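Local coordinates for head completion protein gp6 (Enterobacteria phage HK97, PDB 3JVO) that completes the phage head as a thirteen-membered ring of the head-tail connector, binding the portal protein and gp7 around an open channel for DNA ejection, at residues G[16-21]-G[65-70]; G[34-39]-G[61-66]; G[42-47]-G[90-95]. All coordinates share one frame; numbering follows the deposited sequence.

Interaction 2, its centre about 2 Å from the centre of the chain, packs helix 26-44 on helix 57-72. Interaction 1, about 10 Å away centre to centre, sets the end of helix 11-17 against a later part of helix 57-72; the two share Leu65 and Val66. Interaction 3, about 11 Å from interaction 2 centre to centre, brings the end of helix 26-44 to helix 87-93 and touches it through Ala62 and Met92. Along the chain its segments alternate with those of both other contacts. Helices 26-44 and 57-72 thus form the middle of the subunit; interactions 1 and 3, centres about 20 Å apart, add helices 11-17 and 87-93 on opposite sides, and neighbouring subunits of the ring touch all three.

Interaction 1: residues G[16-21]-G[65-70]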
loop_
_atom_site.group_PDB
_atom_site.type_symbol
_atom_site.label_atom_id
_atom_site.label_comp_id
_atom_site.label_asym_id
_atom_site.label_seq_id
_atom_site.Cartn_x
_atom_site.Cartn_y
_atom_site.Cartn_z
ATOM N N GLN G 16 -41.380 -8.886 4.218
ATOM C CA GLN G 16 -40.562 -9.365 5.329
ATOM C C GLN G 16 -39.113 -9.626 4.892
ATOM O O GLN G 16 -38.197 -9.399 5.658
ATOM C CB GLN G 16 -41.182 -10.623 5.940
ATOM C CG GLN G 16 -42.497 -10.329 6.690
ATOM C CD GLN G 16 -43.176 -11.577 7.186
ATOM O OE1 GLN G 16 -42.756 -12.690 6.891
ATOM N NE2 GLN G 16 -44.228 -11.401 7.957
ATOM N N GLN G 17 -38.913 -10.087 3.658
ATOM C CA GLN G 17 -37.560 -10.301 3.135
ATOM C C GLN G 17 -36.753 -9.010 3.256
ATOM O O GLN G 17 -35.598 -9.016 3.695
ATOM C CB GLN G 17 -37.619 -10.777 1.664
ATOM C CG GLN G 17 -36.261 -10.882 0.955
ATOM C CD GLN G 17 -35.443 -12.038 1.489
ATOM O OE1 GLN G 17 -35.932 -12.816 2.316
ATOM N NE2 GLN G 17 -34.190 -12.154 1.036
ATOM N N ILE G 18 -37.378 -7.896 2.886
ATOM C CA ILE G 18 -36.707 -6.613 2.927
ATOM C C ILE G 18 -36.978 -5.800 4.205
ATOM O O ILE G 18 -36.572 -4.645 4.281
ATOM C CB ILE G 18 -37.047 -5.753 1.701
ATOM C CG1 ILE G 18 -38.576 -5.653 1.504
ATOM C CG2 ILE G 18 -36.299 -6.285 0.467
ATOM C CD1 ILE G 18 -38.996 -4.681 0.398
ATOM N N GLU G 19 -37.656 -6.395 5.184
ATOM C CA GLU G 19 -37.980 -5.716 6.450
ATOM C C GLU G 19 -38.659 -4.379 6.196
ATOM O O GLU G 19 -38.257 -3.361 6.738
ATOM C CB GLU G 19 -36.719 -5.536 7.317
ATOM C CG GLU G 19 -36.101 -6.871 7.765
ATOM C CD GLU G 19 -34.671 -6.752 8.336
ATOM O OE1 GLU G 19 -34.269 -5.652 8.819
ATOM O OE2 GLU G 19 -33.956 -7.786 8.333
ATOM N N PHE G 20 -39.676 -4.398 5.342
ATOM C CA PHE G 20 -40.375 -3.186 4.917
ATOM C C PHE G 20 -41.825 -3.257 5.407
ATOM O O PHE G 20 -42.605 -4.082 4.935
ATOM C CB PHE G 20 -40.318 -3.063 3.382
ATOM C CG PHE G 20 -40.770 -1.714 2.845
ATOM C CD1 PHE G 20 -39.941 -0.603 2.919
ATOM C CD2 PHE G 20 -42.023 -1.572 2.247
ATOM C CE1 PHE G 20 -40.352 0.642 2.418
ATOM C CE2 PHE G 20 -42.445 -0.333 1.734
ATOM C CZ PHE G 20 -41.601 0.780 1.823
ATOM N N GLU G 21 -42.185 -2.395 6.349
ATOM C CA GLU G 21 -43.509 -2.470 6.983
ATOM C C GLU G 21 -44.615 -1.612 6.349
ATOM O O GLU G 21 -45.797 -1.935 6.480
ATOM C CB GLU G 21 -43.414 -2.188 8.492
ATOM C CG GLU G 21 -43.067 -3.433 9.334
ATOM C CD GLU G 21 -41.559 -3.655 9.509
ATOM O OE1 GLU G 21 -40.758 -2.939 8.852
ATOM O OE2 GLU G 21 -41.170 -4.547 10.314
ATOM N N LEU G 65 -33.769 -13.443 -3.156
ATOM C CA LEU G 65 -32.482 -12.735 -3.179
ATOM C C LEU G 65 -32.421 -11.721 -4.322
ATOM O O LEU G 65 -31.921 -10.592 -4.172
ATOM C CB LEU G 65 -31.327 -13.724 -3.282
ATOM C CG LEU G 65 -31.061 -14.640 -2.070
ATOM C CD1 LEU G 65 -30.195 -15.787 -2.513
ATOM C CD2 LEU G 65 -30.369 -13.825 -0.976
ATOM N N VAL G 66 -32.939 -12.124 -5.465
ATOM C CA VAL G 66 -32.942 -11.253 -6.637
ATOM C C VAL G 66 -33.882 -10.065 -6.363
ATOM O O VAL G 66 -33.555 -8.933 -6.680
ATOM C CB VAL G 66 -33.309 -12.048 -7.929
ATOM C CG1 VAL G 66 -33.469 -11.094 -9.153
ATOM C CG2 VAL G 66 -32.229 -13.065 -8.210
ATOM N N PHE G 67 -35.048 -10.350 -5.790
ATOM C CA PHE G 67 -36.043 -9.322 -5.440
ATOM C C PHE G 67 -35.447 -8.289 -4.473
ATOM O O PHE G 67 -35.563 -7.075 -4.683
ATOM C CB PHE G 67 -37.302 -9.973 -4.824
ATOM C CG PHE G 67 -38.104 -9.030 -3.945
ATOM C CD1 PHE G 67 -39.057 -8.182 -4.495
ATOM C CD2 PHE G 67 -37.864 -8.960 -2.575
ATOM C CE1 PHE G 67 -39.758 -7.282 -3.676
ATOM C CE2 PHE G 67 -38.578 -8.077 -1.748
ATOM C CZ PHE G 67 -39.523 -7.248 -2.298
ATOM N N ALA G 68 -34.821 -8.764 -3.397
ATOM C CA ALA G 68 -34.271 -7.831 -2.417
ATOM C C ALA G 68 -33.139 -6.999 -3.053
ATOM O O ALA G 68 -32.982 -5.835 -2.748
ATOM C CB ALA G 68 -33.788 -8.585 -1.153
ATOM N N ASP G 69 -32.360 -7.587 -3.961
ATOM C CA ASP G 69 -31.324 -6.794 -4.629
ATOM C C ASP G 69 -31.931 -5.601 -5.398
ATOM O O ASP G 69 -31.463 -4.474 -5.253
ATOM C CB ASP G 69 -30.465 -7.656 -5.545
ATOM C CG ASP G 69 -29.350 -6.877 -6.176
ATOM O OD1 ASP G 69 -28.463 -6.362 -5.437
ATOM O OD2 ASP G 69 -29.375 -6.750 -7.422
HETATM N N MSE G 70 -32.986 -5.839 -6.174
HETATM C CA MSE G 70 -33.744 -4.765 -6.854
HETATM C C MSE G 70 -34.250 -3.685 -5.906
HETATM O O MSE G 70 -34.229 -2.495 -6.208
HETATM C CB MSE G 70 -34.960 -5.337 -7.589
HETATM C CG MSE G 70 -34.623 -6.274 -8.724
HETATM SE SE MSE G 70 -33.571 -5.366 -10.086
HETATM C CE MSE G 70 -34.845 -3.970 -10.642
#
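A methyl group of Ile18 carries the contact between the end of helix 11-17 and helix 57-72. Its CG2 lies 3.6 Å from Phe67 CE2, approaching the ring obliquely, and 3.8 Å from Ala68 CB. The side chains of Ile18 and Phe67 cross at about a right angle, and Ile18 CD1 comes within 3.8 Å of Phe67 CZ. This reach uses an uncommon rotamer, with CG1 between the backbone N and the carbonyl carbon (chi1 52°). Beside it, the aliphatic part of Gln17 joins in: Gln17 CG sits 4.0 Å from Ala68 CB and also lies at the edge of the Phe67 ring. The bend at chi2 (71°) then carries the Gln17 amide toward Leu65, where a second subunit meets it: Gln17 OE1 is gripped by the hydroxyl of Tyr32 and Gln17 NE2 by the carbonyl of Arg74, both of that other chain. Further out, a Schellman motif with Glu19 at C-prime ends the helix, its Glu19 N bonded to Gln16 O at 3.1 Å; this turn, where Ile18 leaves the helix, helps place its side chain beside Phe67. Phe14 meets the ring of Phe67 as well, and Ile29 and Tyr32 of the same chain touch it. No hydrogen bond crosses between 16-21 and 65-70, so apolar contact joins them, while the polar end of Gln17 is spent on holding the neighbouring subunit.

Interaction 2: residues G[34-39]-G[61-66]; sequences QAAFDY and GAVLLV
Ala36 is the first residue of 34-39 to meet 61-66, and it and Val66 have the nearest CA atoms of the two segments, Ala36 CA lying 5.4 Å from Val66 CA. The methyl points toward 61-66: Ala36 CB touches Val66 CG1 at 3.7 Å and the backbone oxygen Val63 O at 3.7 Å. Val63 CG1 approaches the same methyl, at 4.1 Å, so the small side chain fits between two valines one turn apart. With CG1 anti to the backbone N (chi1 169°), Val63 puts both branches on 34-39, CG1 at Ala36 and CG2 at Phe37, whereas Val66 uses CG1. The ring of Phe37, its CG likewise anti to the backbone N, meets Val63 along an edge, with Phe37 CD1 4.1 Å from Val63 CG2. Val5 and Val8 of helix 5-8 also touch this ring. One turn beyond Ala36, Tyr39 comes to Val66 obliquely, Tyr39 CD2 lying 4.2 Å from Val66 CG1; Met91 of a third subunit packs on both Tyr39 and Val66, carrying the apolar layer across the subunit boundary. The short axes approach to 8.4 Å with their directions 133° apart, a separation that alanine and valine permit. This is an obliquely crossed helix pair, its directions nearer antiparallel than parallel, at the core of a mainly helical gp6/gp15-family subunit.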
loop_
_atom_site.group_PDB
_atom_site.type_symbol
_atom_site.label_atom_id
_atom_site.label_comp_id
_atom_site.label_asym_id
_atom_site.label_seq_id
_atom_site.Cartn_x
_atom_site.Cartn_y
_atom_site.Cartn_z
ATOM N N GLN G 34 -42.167 -9.498 -9.539
ATOM C CA GLN G 34 -42.461 -10.037 -10.861
ATOM C C GLN G 34 -41.189 -10.126 -11.703
ATOM O O GLN G 34 -40.974 -11.118 -12.408
ATOM C CB GLN G 34 -43.513 -9.185 -11.562
ATOM C CG GLN G 34 -44.914 -9.250 -10.898
ATOM C CD GLN G 34 -45.873 -8.218 -11.466
ATOM O OE1 GLN G 34 -45.450 -7.206 -12.033
ATOM N NE2 GLN G 34 -47.178 -8.469 -11.321
ATOM N N ALA G 35 -40.348 -9.091 -11.619
ATOM C CA ALA G 35 -39.098 -9.045 -12.348
ATOM C C ALA G 35 -38.164 -10.151 -11.874
ATOM O O ALA G 35 -37.529 -10.814 -12.684
ATOM C CB ALA G 35 -38.436 -7.690 -12.188
ATOM N N ALA G 36 -38.065 -10.339 -10.559
ATOM C CA ALA G 36 -37.184 -11.362 -9.999
ATOM C C ALA G 36 -37.642 -12.760 -10.382
ATOM O O ALA G 36 -36.825 -13.642 -10.656
ATOM C CB ALA G 36 -37.131 -11.238 -8.512
ATOM N N PHE G 37 -38.952 -12.968 -10.356
ATOM C CA PHE G 37 -39.520 -14.260 -10.692
ATOM C C PHE G 37 -39.317 -14.561 -12.167
ATOM O O PHE G 37 -38.863 -15.656 -12.516
ATOM C CB PHE G 37 -41.000 -14.297 -10.338
ATOM C CG PHE G 37 -41.655 -15.642 -10.558
ATOM C CD1 PHE G 37 -41.346 -16.737 -9.737
ATOM C CD2 PHE G 37 -42.620 -15.799 -11.545
ATOM C CE1 PHE G 37 -41.975 -17.990 -9.943
ATOM C CE2 PHE G 37 -43.258 -17.036 -11.756
ATOM C CZ PHE G 37 -42.933 -18.127 -10.957
ATOM N N ASP G 38 -39.647 -13.592 -13.019
ATOM C CA ASP G 38 -39.438 -13.700 -14.465
ATOM C C ASP G 38 -37.975 -14.078 -14.760
ATOM O O ASP G 38 -37.687 -15.003 -15.522
ATOM C CB ASP G 38 -39.827 -12.380 -15.145
ATOM C CG ASP G 38 -39.593 -12.398 -16.657
ATOM O OD1 ASP G 38 -39.897 -13.423 -17.295
ATOM O OD2 ASP G 38 -39.123 -11.387 -17.217
ATOM N N TYR G 39 -37.052 -13.382 -14.113
ATOM C CA TYR G 39 -35.625 -13.634 -14.304
ATOM C C TYR G 39 -35.252 -15.061 -13.887
ATOM O O TYR G 39 -34.626 -15.792 -14.662
ATOM C CB TYR G 39 -34.791 -12.596 -13.539
ATOM C CG TYR G 39 -33.307 -12.868 -13.576
ATOM C CD1 TYR G 39 -32.536 -12.468 -14.663
ATOM C CD2 TYR G 39 -32.682 -13.545 -12.529
ATOM C CE1 TYR G 39 -31.182 -12.745 -14.709
ATOM C CE2 TYR G 39 -31.340 -13.821 -12.562
ATOM C CZ TYR G 39 -30.597 -13.425 -13.649
ATOM O OH TYR G 39 -29.259 -13.701 -13.668
ATOM N N GLY G 61 -35.988 -19.353 -2.823
ATOM C CA GLY G 61 -34.862 -18.692 -2.183
ATOM C C GLY G 61 -34.131 -17.741 -3.108
ATOM O O GLY G 61 -33.812 -16.618 -2.704
ATOM N N ALA G 62 -33.861 -18.179 -4.337
ATOM C CA ALA G 62 -33.234 -17.293 -5.321
ATOM C C ALA G 62 -34.090 -16.063 -5.682
ATOM O O ALA G 62 -33.570 -14.957 -5.800
ATOM C CB ALA G 62 -32.818 -18.070 -6.604
ATOM N N VAL G 63 -35.392 -16.252 -5.870
ATOM C CA VAL G 63 -36.274 -15.141 -6.214
ATOM C C VAL G 63 -36.232 -14.073 -5.102
ATOM O O VAL G 63 -36.173 -12.878 -5.369
ATOM C CB VAL G 63 -37.732 -15.632 -6.436
ATOM C CG1 VAL G 63 -38.712 -14.439 -6.533
ATOM C CG2 VAL G 63 -37.837 -16.527 -7.694
ATOM N N LEU G 64 -36.263 -14.525 -3.855
ATOM C CA LEU G 64 -36.171 -13.614 -2.716
ATOM C C LEU G 64 -34.879 -12.806 -2.765
ATOM O O LEU G 64 -34.887 -11.611 -2.480
ATOM C CB LEU G 64 -36.255 -14.373 -1.400
ATOM C CG LEU G 64 -37.627 -14.881 -0.946
ATOM C CD1 LEU G 64 -37.434 -15.676 0.366
ATOM C CD2 LEU G 64 -38.645 -13.746 -0.720
ATOM N N LEU G 65 -33.769 -13.443 -3.156
ATOM C CA LEU G 65 -32.482 -12.735 -3.179
ATOM C C LEU G 65 -32.421 -11.721 -4.322
ATOM O O LEU G 65 -31.921 -10.592 -4.172
ATOM C CB LEU G 65 -31.327 -13.724 -3.282
ATOM C CG LEU G 65 -31.061 -14.640 -2.070
ATOM C CD1 LEU G 65 -30.195 -15.787 -2.513
ATOM C CD2 LEU G 65 -30.369 -13.825 -0.976
ATOM N N VAL G 66 -32.939 -12.124 -5.465
ATOM C CA VAL G 66 -32.942 -11.253 -6.637
ATOM C C VAL G 66 -33.882 -10.065 -6.363
ATOM O O VAL G 66 -33.555 -8.933 -6.680
ATOM C CB VAL G 66 -33.309 -12.048 -7.929
ATOM C CG1 VAL G 66 -33.469 -11.094 -9.153
ATOM C CG2 VAL G 66 -32.229 -13.065 -8.210
#

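Interaction 3: residues G[42-47]-G[90-95]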
loop_
_atom_site.group_PDB
_atom_site.type_symbol
_atom_site.label_atom_id
_atom_site.label_comp_id
_atom_site.label_asym_id
_atom_site.label_seq_id
_atom_site.Cartn_x
_atom_site.Cartn_y
_atom_site.Cartn_z
ATOM N N ARG G 42 -36.804 -17.726 -16.350
ATOM C CA ARG G 42 -36.114 -17.786 -17.633
ATOM C C ARG G 42 -34.773 -18.481 -17.474
ATOM O O ARG G 42 -34.411 -19.330 -18.277
ATOM C CB ARG G 42 -35.929 -16.397 -18.239
ATOM C CG ARG G 42 -37.203 -15.763 -18.794
ATOM C CD ARG G 42 -37.623 -16.338 -20.139
ATOM N NE ARG G 42 -36.556 -16.267 -21.143
ATOM C CZ ARG G 42 -36.758 -16.131 -22.456
ATOM N NH1 ARG G 42 -37.992 -16.022 -22.945
ATOM N NH2 ARG G 42 -35.722 -16.086 -23.288
ATOM N N TRP G 43 -34.074 -18.148 -16.391
ATOM C CA TRP G 43 -32.755 -18.686 -16.124
ATOM C C TRP G 43 -32.781 -20.187 -15.900
ATOM O O TRP G 43 -31.947 -20.888 -16.448
ATOM C CB TRP G 43 -32.145 -18.004 -14.919
ATOM C CG TRP G 43 -30.688 -18.156 -14.843
ATOM C CD1 TRP G 43 -29.749 -17.268 -15.300
ATOM C CD2 TRP G 43 -29.960 -19.256 -14.264
ATOM N NE1 TRP G 43 -28.476 -17.743 -15.029
ATOM C CE2 TRP G 43 -28.578 -18.965 -14.404
ATOM C CE3 TRP G 43 -30.337 -20.463 -13.646
ATOM C CZ2 TRP G 43 -27.570 -19.839 -13.938
ATOM C CZ3 TRP G 43 -29.327 -21.339 -13.193
ATOM C CH2 TRP G 43 -27.966 -21.010 -13.332
ATOM N N CYS G 44 -33.718 -20.665 -15.073
ATOM C CA CYS G 44 -33.921 -22.102 -14.853
ATOM C C CYS G 44 -34.475 -22.813 -16.093
ATOM O O CYS G 44 -34.101 -23.958 -16.373
ATOM C CB CYS G 44 -34.847 -22.333 -13.668
ATOM S SG CYS G 44 -34.115 -21.850 -12.120
ATOM N N ASP G 45 -35.378 -22.139 -16.810
ATOM C CA ASP G 45 -35.875 -22.615 -18.109
ATOM C C ASP G 45 -36.478 -24.035 -18.010
ATOM O O ASP G 45 -36.163 -24.921 -18.813
ATOM C CB ASP G 45 -34.734 -22.535 -19.146
ATOM C CG ASP G 45 -35.207 -22.755 -20.586
ATOM O OD1 ASP G 45 -36.341 -22.337 -20.928
ATOM O OD2 ASP G 45 -34.430 -23.342 -21.376
ATOM N N GLU G 46 -37.350 -24.226 -17.021
ATOM C CA GLU G 46 -37.958 -25.518 -16.717
ATOM C C GLU G 46 -39.446 -25.562 -17.085
ATOM O O GLU G 46 -40.286 -25.067 -16.323
ATOM C CB GLU G 46 -37.771 -25.874 -15.234
ATOM C CG GLU G 46 -38.496 -27.158 -14.821
ATOM C CD GLU G 46 -38.059 -28.350 -15.642
ATOM O OE1 GLU G 46 -36.926 -28.811 -15.412
ATOM O OE2 GLU G 46 -38.832 -28.809 -16.519
ATOM N N PRO G 47 -39.777 -26.175 -18.249
ATOM C CA PRO G 47 -41.157 -26.227 -18.766
ATOM C C PRO G 47 -42.147 -26.982 -17.878
ATOM O O PRO G 47 -43.330 -26.652 -17.886
ATOM C CB PRO G 47 -41.010 -26.955 -20.123
ATOM C CG PRO G 47 -39.557 -26.798 -20.486
ATOM C CD PRO G 47 -38.836 -26.860 -19.157
ATOM N N ARG G 90 -26.310 -20.311 -7.180
ATOM C CA ARG G 90 -26.240 -21.682 -6.661
ATOM C C ARG G 90 -27.624 -22.268 -6.381
ATOM O O ARG G 90 -27.903 -23.393 -6.769
ATOM C CB ARG G 90 -25.310 -21.773 -5.434
ATOM C CG ARG G 90 -23.845 -21.690 -5.858
ATOM C CD ARG G 90 -22.864 -21.468 -4.722
ATOM N NE ARG G 90 -21.538 -21.177 -5.284
ATOM C CZ ARG G 90 -20.456 -20.817 -4.590
ATOM N NH1 ARG G 90 -20.487 -20.700 -3.264
ATOM N NH2 ARG G 90 -19.328 -20.565 -5.234
HETATM N N MSE G 91 -28.499 -21.488 -5.757
HETATM C CA MSE G 91 -29.883 -21.910 -5.543
HETATM C C MSE G 91 -30.567 -22.255 -6.870
HETATM O O MSE G 91 -31.339 -23.190 -6.935
HETATM C CB MSE G 91 -30.693 -20.805 -4.862
HETATM C CG MSE G 91 -30.283 -20.468 -3.430
HETATM SE SE MSE G 91 -31.003 -21.782 -2.217
HETATM C CE MSE G 91 -31.311 -20.477 -0.861
HETATM N N MSE G 92 -30.280 -21.484 -7.916
HETATM C CA MSE G 92 -30.900 -21.683 -9.241
HETATM C C MSE G 92 -30.280 -22.845 -10.034
HETATM O O MSE G 92 -30.971 -23.557 -10.764
HETATM C CB MSE G 92 -30.788 -20.398 -10.062
HETATM C CG MSE G 92 -31.900 -19.379 -9.863
HETATM SE SE MSE G 92 -31.583 -17.833 -11.027
HETATM C CE MSE G 92 -30.084 -16.953 -10.188
ATOM N N PHE G 93 -28.972 -23.030 -9.884
ATOM C CA PHE G 93 -28.205 -23.971 -10.706
ATOM C C PHE G 93 -28.714 -25.394 -10.524
ATOM O O PHE G 93 -28.826 -26.148 -11.483
ATOM C CB PHE G 93 -26.712 -23.857 -10.357
ATOM C CG PHE G 93 -25.825 -24.881 -11.033
ATOM C CD1 PHE G 93 -25.231 -24.608 -12.266
ATOM C CD2 PHE G 93 -25.549 -26.107 -10.415
ATOM C CE1 PHE G 93 -24.398 -25.555 -12.878
ATOM C CE2 PHE G 93 -24.726 -27.048 -11.020
ATOM C CZ PHE G 93 -24.151 -26.773 -12.251
ATOM N N ILE G 94 -29.040 -25.738 -9.281
ATOM C CA ILE G 94 -29.489 -27.089 -8.933
ATOM C C ILE G 94 -30.915 -27.406 -9.435
ATOM O O ILE G 94 -31.380 -28.538 -9.325
ATOM C CB ILE G 94 -29.302 -27.382 -7.414
ATOM C CG1 ILE G 94 -29.842 -26.244 -6.562
ATOM C CG2 ILE G 94 -27.837 -27.585 -7.078
ATOM C CD1 ILE G 94 -31.132 -26.546 -5.917
ATOM N N HIS G 95 -31.585 -26.404 -10.008
ATOM C CA HIS G 95 -32.898 -26.599 -10.644
ATOM C C HIS G 95 -32.935 -26.111 -12.096
ATOM O O HIS G 95 -34.003 -25.865 -12.674
ATOM C CB HIS G 95 -34.008 -25.961 -9.809
ATOM C CG HIS G 95 -34.372 -26.758 -8.597
ATOM N ND1 HIS G 95 -34.129 -26.315 -7.313
ATOM C CD2 HIS G 95 -34.941 -27.980 -8.473
ATOM C CE1 HIS G 95 -34.543 -27.226 -6.451
ATOM N NE2 HIS G 95 -35.038 -28.247 -7.130
#
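A Met-aromatic contact joins helix 26-44 to helix 87-93, near the C-terminal ends of both helices. Selenomethionine Met92 lays its SE over one face of the Trp43 indole, 3.6 Å above the plane but offset toward the rim. The distance from Met92 SE to the centroid of the five-membered ring of Trp43 is 4.3 Å, with the approach 35° off the normal. The six-membered part of the indole reaches further along the helix: Trp43 CZ3 is 3.6 Å from Met92 CB, and Trp43 CH2 is 4.3 Å from Phe93 CB. Trp43 holds this position with CG anti to the backbone N (chi1 -161°). The Met92 chain, extended through chi2 (-179°), sets SE over the face, and the bend at chi3 turns the terminal methyl off the indole, toward Tyr39. Cys44 fills in on the next position, its SG 4.0 Å from Met92 CG and 3.8 Å from Met92 O, and Cys44 CB approaches His95 O at 3.8 Å. Arg96, next to 90-95, adds a cation-pi contact to the same indole, and Ala62 of helix 57-72 packs on Met92. No hydrogen bond runs between 42-47 and 90-95 themselves, although backbone hydrogen bonds link Cys44 with Asn97 just beyond. The contact is therefore mainly apolar, and the polarisable chalcogen, sulfur in the natural methionine, probably adds dispersion against the indole.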